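PDB 1MBM: chymotrypsin-like serine protease from Equine arteritis virus, which cleaves peptide bonds as the chymotrypsin-like serine proteinase nsp4 of the virus, probably processing the replicase polyprotein. Local coordinates for residues G58-A63 against L77-P82; E97-G102 against A188-G193; A107-G112 against G126-S131; M40-I45 against M49-F54. All coordinates share one frame; numbering follows the deposited sequence.

Contact 1: G58-A63 against L77-P82; sequences GDFAEA and LHFAQP
The Phe60 ring reaches out of strand 60-65 and comes up to CZ of the Phe79 ring. The contact joins the first beta-barrel of the chymotrypsin fold to the connection that leads into the second. Segment 77-82 has no regular structure here and runs along the outside of both barrels. The two phenylalanines come from opposite directions. Phe60 CZ lies 3.6 Å from Phe79 CZ and 3.9 Å from Phe79 CE1. The centroids of the Phe60 and Phe79 rings are 5.7 Å apart and the ring planes stand at 77°. The approach is oblique and wholly apolar. CG of Phe60 is anti to the backbone N (chi1 -173°), which sends the ring out from the strand toward the connection. Phe60 also rests on Val127 and Phe79 on Val124, both in strand 123-132, and Pro142 touches both rings. The seam therefore includes the second barrel. Just before Phe60, Asp59 OD1 bonds His33 ND1, in line with the Ser-His-Asp triad expected of this family. Glu62 comes from the same face of the strand as Phe60. Its extended chain brings the carboxylate to the rim of Phe79, with the two planes only 17° apart. Arg22 holds the other oxygen, OE2, in a salt bridge, which would limit the rotation of the group. Leu77 CG lies 4.2 Å above one face of the Phe79 ring, offset toward the rim. At the ring edge, in plane, Glu62 OE1 is 4.0 Å from Phe79 CZ.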
# COMPACT_ATOMS: atom_id res chain seq x y z
N GLY A 58 -13.48 -0.91 -7.30
CA GLY A 58 -13.25 0.29 -6.51
C GLY A 58 -11.95 0.88 -7.01
O GLY A 58 -11.71 0.90 -8.22
N ASP A 59 -11.09 1.32 -6.10
CA ASP A 59 -9.82 1.94 -6.49
C ASP A 59 -8.69 0.93 -6.76
O ASP A 59 -7.56 1.32 -7.03
CB ASP A 59 -9.37 2.98 -5.46
CG ASP A 59 -8.32 3.95 -5.99
OD1 ASP A 59 -8.46 4.49 -7.12
OD2 ASP A 59 -7.31 4.24 -5.32
N PHE A 60 -8.99 -0.37 -6.66
CA PHE A 60 -8.00 -1.42 -6.96
C PHE A 60 -8.03 -1.73 -8.46
O PHE A 60 -9.06 -2.12 -8.98
CB PHE A 60 -8.33 -2.72 -6.20
CG PHE A 60 -7.27 -3.79 -6.34
CD1 PHE A 60 -7.30 -4.69 -7.40
CD2 PHE A 60 -6.23 -3.88 -5.42
CE1 PHE A 60 -6.33 -5.68 -7.54
CE2 PHE A 60 -5.25 -4.86 -5.55
CZ PHE A 60 -5.31 -5.76 -6.61
N ALA A 61 -6.90 -1.55 -9.15
CA ALA A 61 -6.83 -1.77 -10.60
C ALA A 61 -5.80 -2.83 -10.99
O ALA A 61 -4.65 -2.77 -10.58
CB ALA A 61 -6.53 -0.46 -11.32
N GLU A 62 -6.21 -3.78 -11.81
CA GLU A 62 -5.32 -4.86 -12.22
C GLU A 62 -5.30 -5.05 -13.73
O GLU A 62 -6.37 -5.17 -14.36
CB GLU A 62 -5.75 -6.17 -11.54
CG GLU A 62 -5.12 -7.43 -12.12
CD GLU A 62 -5.68 -8.70 -11.47
OE1 GLU A 62 -5.55 -8.86 -10.25
OE2 GLU A 62 -6.27 -9.53 -12.18
N ALA A 63 -4.10 -5.11 -14.30
CA ALA A 63 -3.92 -5.42 -15.72
C ALA A 63 -3.13 -6.71 -15.85
O ALA A 63 -2.36 -7.07 -14.96
CB ALA A 63 -3.15 -4.30 -16.42
N LEU A 77 2.59 -13.51 -7.40
CA LEU A 77 1.53 -12.71 -6.79
C LEU A 77 0.71 -13.53 -5.81
O LEU A 77 0.10 -14.52 -6.21
CB LEU A 77 0.60 -12.14 -7.86
CG LEU A 77 -0.55 -11.24 -7.38
CD1 LEU A 77 -0.02 -10.08 -6.56
CD2 LEU A 77 -1.38 -10.72 -8.54
N HIS A 78 0.69 -13.12 -4.54
CA HIS A 78 -0.18 -13.74 -3.54
C HIS A 78 -1.04 -12.63 -2.93
O HIS A 78 -0.52 -11.61 -2.49
CB HIS A 78 0.62 -14.42 -2.42
CG HIS A 78 1.55 -15.50 -2.90
ND1 HIS A 78 1.10 -16.69 -3.42
CD2 HIS A 78 2.90 -15.56 -2.92
CE1 HIS A 78 2.14 -17.44 -3.75
NE2 HIS A 78 3.24 -16.78 -3.46
N PHE A 79 -2.35 -12.81 -2.92
CA PHE A 79 -3.22 -11.88 -2.22
C PHE A 79 -3.47 -12.44 -0.82
O PHE A 79 -3.54 -13.66 -0.64
CB PHE A 79 -4.55 -11.71 -2.96
CG PHE A 79 -4.46 -10.84 -4.19
CD1 PHE A 79 -3.59 -9.78 -4.24
CD2 PHE A 79 -5.26 -11.10 -5.30
CE1 PHE A 79 -3.50 -8.96 -5.38
CE2 PHE A 79 -5.19 -10.30 -6.43
CZ PHE A 79 -4.31 -9.23 -6.47
N ALA A 80 -3.58 -11.55 0.17
CA ALA A 80 -3.88 -11.98 1.54
C ALA A 80 -4.73 -10.95 2.26
O ALA A 80 -4.65 -9.75 1.98
CB ALA A 80 -2.59 -12.26 2.33
N GLN A 81 -5.53 -11.43 3.20
CA GLN A 81 -6.38 -10.56 4.01
C GLN A 81 -5.47 -9.66 4.86
O GLN A 81 -4.36 -10.05 5.21
CB GLN A 81 -7.29 -11.40 4.92
CG GLN A 81 -6.66 -11.82 6.24
CD GLN A 81 -7.69 -12.28 7.27
OE1 GLN A 81 -8.45 -13.20 7.01
NE2 GLN A 81 -7.70 -11.64 8.43
N PRO A 82 -5.92 -8.44 5.13
CA PRO A 82 -5.15 -7.55 6.01
C PRO A 82 -5.01 -8.15 7.40
O PRO A 82 -5.95 -8.70 7.96
CB PRO A 82 -6.02 -6.29 6.06
CG PRO A 82 -7.40 -6.76 5.64
CD PRO A 82 -7.12 -7.79 4.60

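Contact 2: E97-G102 against A188-G193; sequences EGLLSG and AMLIDG
Leu190 of the C-terminal helix 185-192 lies across strand 94-100, where it meets Glu97, Gly98 and Leu99. The strand belongs to the second beta-barrel of the chymotrypsin fold, and the helix to the alpha/beta extension that follows it. The axes of strand 97-100 and helix 188-192 approach to 7.7 Å, with their directions at 124°. Apolar contacts do most of the work. Leu190 CD1 lies 4.1 Å from Leu99 CB, and Leu190 CD2 lies 3.7 Å from Glu97 CG. The Leu190 side chain crosses both Glu97 and Leu99 at about a right angle. Its chi1 of -126° is well away from a staggered value, which suggests some strain in this fit. Phe161 touches both Leu99 and Leu190 and extends the apolar patch. A second kind of contact is methyl against backbone, with Leu190 CD2 3.6 Å from Gly98 O. The polar link is indirect. Nearby, Asn196 OD1 accepts a bond from Glu97 N while its ND2 donates to Gly193 O, so the strand and the helix end share a partner. One water bridges two carbonyls and donates to both, 3.0 Å from Glu97 O and 2.7 Å from Leu190 O.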
# COMPACT_ATOMS: atom_id res chain seq x y z
N GLU A 97 7.51 1.90 5.62
CA GLU A 97 6.93 1.04 6.65
C GLU A 97 5.80 1.77 7.36
O GLU A 97 6.00 2.88 7.85
CB GLU A 97 7.99 0.58 7.68
CG GLU A 97 7.39 -0.26 8.80
CD GLU A 97 8.41 -1.06 9.61
OE1 GLU A 97 9.01 -0.49 10.54
OE2 GLU A 97 8.60 -2.26 9.32
N GLY A 98 4.62 1.16 7.40
CA GLY A 98 3.47 1.80 8.03
C GLY A 98 2.60 0.84 8.83
O GLY A 98 2.88 -0.36 8.90
N LEU A 99 1.57 1.38 9.46
CA LEU A 99 0.62 0.58 10.22
C LEU A 99 -0.51 0.21 9.29
O LEU A 99 -1.02 1.06 8.57
CB LEU A 99 0.04 1.36 11.39
CG LEU A 99 -1.27 0.80 11.97
CD1 LEU A 99 -1.00 -0.49 12.75
CD2 LEU A 99 -1.99 1.82 12.84
N LEU A 100 -0.89 -1.06 9.30
CA LEU A 100 -2.03 -1.49 8.52
C LEU A 100 -3.01 -2.23 9.42
O LEU A 100 -2.62 -3.06 10.22
CB LEU A 100 -1.58 -2.42 7.38
CG LEU A 100 -2.74 -2.83 6.46
CD1 LEU A 100 -2.52 -2.37 5.04
CD2 LEU A 100 -3.04 -4.32 6.54
N SER A 101 -4.29 -1.86 9.32
CA SER A 101 -5.40 -2.56 9.97
C SER A 101 -6.64 -2.27 9.13
O SER A 101 -6.60 -1.42 8.25
CB SER A 101 -5.61 -2.07 11.41
OG SER A 101 -6.10 -0.74 11.44
N GLY A 102 -7.73 -2.97 9.39
CA GLY A 102 -8.93 -2.73 8.60
C GLY A 102 -9.52 -1.36 8.87
O GLY A 102 -10.06 -0.70 7.98
N ALA A 188 4.34 1.72 19.11
CA ALA A 188 4.88 3.08 19.23
C ALA A 188 5.98 3.40 18.21
O ALA A 188 5.99 4.49 17.63
CB ALA A 188 5.41 3.34 20.64
N MET A 189 6.90 2.45 18.03
CA MET A 189 8.02 2.59 17.09
C MET A 189 7.51 2.61 15.65
O MET A 189 8.09 3.27 14.78
CB MET A 189 9.02 1.44 17.25
CG MET A 189 9.90 1.51 18.50
SD MET A 189 11.27 2.66 18.36
CE MET A 189 12.30 1.82 17.15
N LEU A 190 6.43 1.86 15.41
CA LEU A 190 5.82 1.83 14.09
C LEU A 190 5.40 3.24 13.73
O LEU A 190 5.88 3.80 12.74
CB LEU A 190 4.60 0.90 14.08
CG LEU A 190 4.55 -0.22 13.03
CD1 LEU A 190 3.16 -0.83 12.91
CD2 LEU A 190 5.05 0.25 11.68
N ILE A 191 4.52 3.82 14.55
CA ILE A 191 4.05 5.19 14.34
C ILE A 191 5.19 6.22 14.36
O ILE A 191 5.23 7.12 13.51
CB ILE A 191 2.95 5.55 15.36
CG1 ILE A 191 1.76 4.61 15.19
CG2 ILE A 191 2.49 6.99 15.17
CD1 ILE A 191 0.69 4.77 16.24
N ASP A 192 6.13 6.07 15.29
CA ASP A 192 7.31 6.94 15.38
C ASP A 192 8.19 6.81 14.15
O ASP A 192 8.91 7.75 13.79
CB ASP A 192 8.16 6.58 16.60
CG ASP A 192 8.00 7.57 17.73
OD1 ASP A 192 6.95 7.55 18.40
OD2 ASP A 192 8.89 8.40 18.03
N GLY A 193 8.14 5.65 13.51
CA GLY A 193 8.93 5.36 12.33
C GLY A 193 8.52 6.13 11.09
O GLY A 193 9.17 6.00 10.05
O HOH W 1 7.21 3.11 10.54

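Contact 3: A107-G112 against G126-S131; sequences AWTTSG and GVHTGS
Thr109 sets its methyl over one face of the His128 imidazole. The two side chains come from opposite directions. Thr109 CG2 lies 3.9 Å from the centroid of the His128 ring and 22° off the ring normal, a CH-pi contact. It is displaced toward the rim, nearest to CE1 of His128. On the opposite face the backbone N of Gly130 lies 3.7 Å above the His128 plane, so the ring is held between the two. CG of His128 is anti to the backbone N (chi1 178°), which carries the imidazole out from the strand toward the 107-112 loop. Thr109 OG1 sits near the same end of the ring, 3.2 Å from His128 NE2. Thr109 OG1 also lies 3.7 Å from Ser131 CB. A water lies at the ring edge, in its plane. It is hydrogen-bonded to His128 NE2 at 2.8 Å and donates to Thr110 O at 2.9 Å, and so would help fix the ring's rotation. A histidine and a threonine so placed are consistent with the S1 pocket of related viral proteinases that cut after glutamate or glutamine, so His128 and Thr109 may contact the P1 side chain. The ring of Trp89, in strand 85-91, meets His128 with the planes at about 70° and also touches Thr109. A classic beta bulge at Thr129 and Gly130 lies across from Tyr138. Strand 123-132 lies in the second-barrel sheet between strands 117-120 and 136-140. The 107-112 loop flanks it and ends in the 3-10 turn that leads to Ser114, the probable nucleophile.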
# COMPACT_ATOMS: atom_id res chain seq x y z
N ALA A 107 0.85 5.84 7.10
CA ALA A 107 2.06 5.74 6.29
C ALA A 107 2.34 7.12 5.73
O ALA A 107 1.41 7.87 5.45
CB ALA A 107 1.87 4.73 5.15
N TRP A 108 3.61 7.47 5.59
CA TRP A 108 3.95 8.76 5.01
C TRP A 108 3.97 8.61 3.49
O TRP A 108 4.80 7.88 2.95
CB TRP A 108 5.31 9.26 5.52
CG TRP A 108 5.64 10.63 5.03
CD1 TRP A 108 5.26 11.82 5.59
CD2 TRP A 108 6.42 10.97 3.87
NE1 TRP A 108 5.76 12.87 4.86
CE2 TRP A 108 6.47 12.38 3.80
CE3 TRP A 108 7.08 10.22 2.89
CZ2 TRP A 108 7.15 13.05 2.78
CZ3 TRP A 108 7.76 10.89 1.89
CH2 TRP A 108 7.79 12.29 1.84
N THR A 109 3.02 9.25 2.81
CA THR A 109 2.94 9.15 1.35
C THR A 109 2.66 10.49 0.67
O THR A 109 2.24 11.44 1.33
CB THR A 109 1.82 8.19 0.92
OG1 THR A 109 0.57 8.62 1.49
CG2 THR A 109 2.01 6.77 1.50
N THR A 110 2.91 10.56 -0.64
CA THR A 110 2.55 11.73 -1.46
C THR A 110 1.62 11.29 -2.58
O THR A 110 1.44 10.10 -2.80
CB THR A 110 3.78 12.40 -2.09
OG1 THR A 110 4.51 11.42 -2.86
CG2 THR A 110 4.78 12.86 -1.03
N SER A 111 1.06 12.24 -3.32
CA SER A 111 0.13 11.88 -4.40
C SER A 111 0.70 10.86 -5.38
O SER A 111 0.01 9.91 -5.77
CB SER A 111 -0.34 13.12 -5.16
OG SER A 111 -1.39 12.75 -6.02
N GLY A 112 1.97 11.03 -5.75
CA GLY A 112 2.63 10.11 -6.65
C GLY A 112 2.71 8.66 -6.17
O GLY A 112 2.96 7.75 -6.98
N GLY A 126 -3.31 -4.89 -0.66
CA GLY A 126 -4.05 -3.87 -1.39
C GLY A 126 -3.16 -2.88 -2.12
O GLY A 126 -1.95 -3.08 -2.22
N VAL A 127 -3.76 -1.83 -2.66
CA VAL A 127 -2.98 -0.75 -3.28
C VAL A 127 -3.24 0.52 -2.48
O VAL A 127 -4.30 0.67 -1.87
CB VAL A 127 -3.33 -0.51 -4.78
CG1 VAL A 127 -2.92 -1.71 -5.64
CG2 VAL A 127 -4.81 -0.18 -4.97
N HIS A 128 -2.27 1.43 -2.48
CA HIS A 128 -2.44 2.68 -1.76
C HIS A 128 -3.38 3.60 -2.53
O HIS A 128 -3.13 3.94 -3.69
CB HIS A 128 -1.09 3.38 -1.54
CG HIS A 128 -1.21 4.70 -0.85
ND1 HIS A 128 -1.53 4.81 0.49
CD2 HIS A 128 -1.11 5.96 -1.32
CE1 HIS A 128 -1.58 6.09 0.82
NE2 HIS A 128 -1.33 6.81 -0.26
N THR A 129 -4.44 4.03 -1.85
CA THR A 129 -5.51 4.83 -2.45
C THR A 129 -5.40 6.32 -2.20
O THR A 129 -5.65 7.13 -3.10
CB THR A 129 -6.86 4.28 -1.92
OG1 THR A 129 -7.14 3.04 -2.57
CG2 THR A 129 -8.05 5.18 -2.31
N GLY A 130 -5.00 6.72 -1.01
CA GLY A 130 -4.90 8.14 -0.73
C GLY A 130 -4.47 8.42 0.68
O GLY A 130 -4.26 7.52 1.47
N SER A 131 -4.39 9.70 1.02
CA SER A 131 -3.89 10.05 2.33
C SER A 131 -4.70 11.14 3.00
O SER A 131 -5.55 11.77 2.39
CB SER A 131 -2.46 10.54 2.18
OG SER A 131 -2.47 11.76 1.46
O HOH W 2 -1.07 9.28 -1.52

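Contact 4: M40-I45 against M49-F54; sequences MATLKI and MLTLTF
Thr42 (chi1 -64°) and Thr51 (chi1 -60°) each set OG1 beside their own backbone N and anti to the carbonyl carbon. The two hydroxyls therefore turn to each other and hydrogen-bond at 3.0 Å between Thr42 OG1 and Thr51 OG1. Either could be the donor. The methyls point in opposite directions along the hairpin. Thr42 CG2 rests on Met49 CG at 3.6 Å, and Thr51 CG2 on Met40 CG at 3.7 Å. The Thr42 and Met49 side chains cross obliquely; the Met49 chain then bends at its thioether end and leads away. These residues occupy one face of a beta hairpin made by strands 40-45 and 48-57, two neighbours in the closed first barrel. Thr42 and Thr51 form a non-hydrogen-bonded pair. The flanking pairs are hydrogen-bonded: Ala41 with Leu52, and Leu43 with Leu50. Each of these two pairs has bonds in both directions. Leu43 N to Leu50 O measures 2.8 Å, with an N-H...O angle of 164°. Ala41, Leu43, Leu50 and Leu52 point to the other face. There Leu52 CD1 packs on Leu43 CB at 3.9 Å, and Phe54 CE1 approaches Ala41 CB obliquely at 3.8 Å. Val28 of strand 25-31 touches both Leu43 and Leu52 within the barrel. Along the other edge of strand 40-45, Thr42 and Lys44 form backbone bonds with Ala10 and Phe8 of strand 6-10, which closes the barrel.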
# COMPACT_ATOMS: atom_id res chain seq x y z
N MET A 40 -7.20 3.11 -19.57
CA MET A 40 -5.90 2.85 -20.17
C MET A 40 -4.80 3.63 -19.44
O MET A 40 -5.01 4.75 -19.00
CB MET A 40 -5.93 3.24 -21.64
CG MET A 40 -5.02 2.42 -22.52
SD MET A 40 -5.53 2.47 -24.25
CE MET A 40 -5.25 4.22 -24.64
N ALA A 41 -3.62 3.02 -19.31
CA ALA A 41 -2.50 3.68 -18.65
C ALA A 41 -1.16 3.06 -19.03
O ALA A 41 -1.06 1.88 -19.34
CB ALA A 41 -2.67 3.68 -17.14
N THR A 42 -0.11 3.86 -18.96
CA THR A 42 1.21 3.39 -19.36
C THR A 42 2.10 3.14 -18.15
O THR A 42 2.24 4.00 -17.28
CB THR A 42 1.86 4.39 -20.32
OG1 THR A 42 1.09 4.48 -21.54
CG2 THR A 42 3.20 3.86 -20.79
N LEU A 43 2.68 1.94 -18.10
CA LEU A 43 3.60 1.53 -17.04
C LEU A 43 5.04 1.75 -17.52
O LEU A 43 5.39 1.44 -18.65
CB LEU A 43 3.41 0.05 -16.72
CG LEU A 43 4.52 -0.63 -15.91
CD1 LEU A 43 4.52 -0.10 -14.48
CD2 LEU A 43 4.34 -2.15 -15.92
N LYS A 44 5.86 2.31 -16.64
CA LYS A 44 7.27 2.48 -16.93
C LYS A 44 8.03 1.72 -15.84
O LYS A 44 7.91 2.05 -14.67
CB LYS A 44 7.65 3.95 -16.89
CG LYS A 44 9.13 4.23 -17.11
CD LYS A 44 9.44 5.69 -16.86
CE LYS A 44 10.86 5.88 -16.38
NZ LYS A 44 11.13 7.28 -15.95
N ILE A 45 8.81 0.72 -16.25
CA ILE A 45 9.64 -0.05 -15.33
C ILE A 45 10.89 -0.56 -16.05
O ILE A 45 10.80 -1.11 -17.15
CB ILE A 45 8.83 -1.20 -14.66
CG1 ILE A 45 9.67 -1.90 -13.59
CG2 ILE A 45 8.28 -2.18 -15.69
CD1 ILE A 45 8.87 -2.88 -12.76
N MET A 49 8.42 0.22 -21.45
CA MET A 49 7.29 1.14 -21.44
C MET A 49 6.16 0.40 -22.15
O MET A 49 6.32 -0.01 -23.31
CB MET A 49 7.62 2.46 -22.15
CG MET A 49 6.49 3.48 -22.07
SD MET A 49 6.79 5.06 -22.91
CE MET A 49 7.36 4.51 -24.50
N LEU A 50 5.04 0.22 -21.46
CA LEU A 50 3.94 -0.59 -21.97
C LEU A 50 2.60 0.03 -21.60
O LEU A 50 2.39 0.41 -20.45
CB LEU A 50 4.04 -2.00 -21.36
CG LEU A 50 3.12 -3.14 -21.81
CD1 LEU A 50 3.18 -3.35 -23.31
CD2 LEU A 50 3.49 -4.44 -21.09
N THR A 51 1.71 0.15 -22.57
CA THR A 51 0.38 0.68 -22.30
C THR A 51 -0.53 -0.50 -21.97
O THR A 51 -0.49 -1.53 -22.65
CB THR A 51 -0.14 1.46 -23.51
OG1 THR A 51 0.76 2.55 -23.77
CG2 THR A 51 -1.43 2.17 -23.17
N LEU A 52 -1.33 -0.37 -20.91
CA LEU A 52 -2.19 -1.45 -20.45
C LEU A 52 -3.64 -1.04 -20.21
O LEU A 52 -3.93 0.12 -19.96
CB LEU A 52 -1.63 -1.99 -19.14
CG LEU A 52 -0.16 -2.38 -19.17
CD1 LEU A 52 0.47 -2.22 -17.79
CD2 LEU A 52 -0.02 -3.78 -19.68
N THR A 53 -4.54 -2.03 -20.26
CA THR A 53 -5.96 -1.86 -19.94
C THR A 53 -6.21 -2.54 -18.59
O THR A 53 -5.71 -3.64 -18.35
CB THR A 53 -6.83 -2.48 -21.05
OG1 THR A 53 -6.93 -1.57 -22.15
CG2 THR A 53 -8.28 -2.62 -20.62
N PHE A 54 -7.00 -1.90 -17.72
CA PHE A 54 -7.18 -2.38 -16.36
C PHE A 54 -8.61 -2.77 -15.98
O PHE A 54 -9.56 -2.05 -16.28
CB PHE A 54 -6.73 -1.30 -15.37
CG PHE A 54 -5.25 -1.04 -15.38
CD1 PHE A 54 -4.68 -0.24 -16.37
CD2 PHE A 54 -4.43 -1.58 -14.40
CE1 PHE A 54 -3.31 0.01 -16.38
CE2 PHE A 54 -3.06 -1.35 -14.42
CZ PHE A 54 -2.50 -0.54 -15.42

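Contact 4 comes first along the chain, then contact 1, and contact 3 falls between the two halves of contact 2. Contacts 4 and 1 share the first barrel, where strands 48-57 and 60-65 are neighbours. Their centres are about 17 Å apart, and Ala63 packs on Leu52. Contacts 2 and 3 reach the sheet of the second barrel, with centres about 14 Å apart. Contact 1 bridges the halves. Asp59 OD2 meets Thr129 OG1 of contact 3, and Pro82 packs on Leu100 of contact 2. Contacts 2 and 4 lie about 31 Å apart, centre to centre. Probably bonded to Thr129, Asp59 of the likely triad lies where the barrels meet, as expected of chymotrypsin-like proteinases.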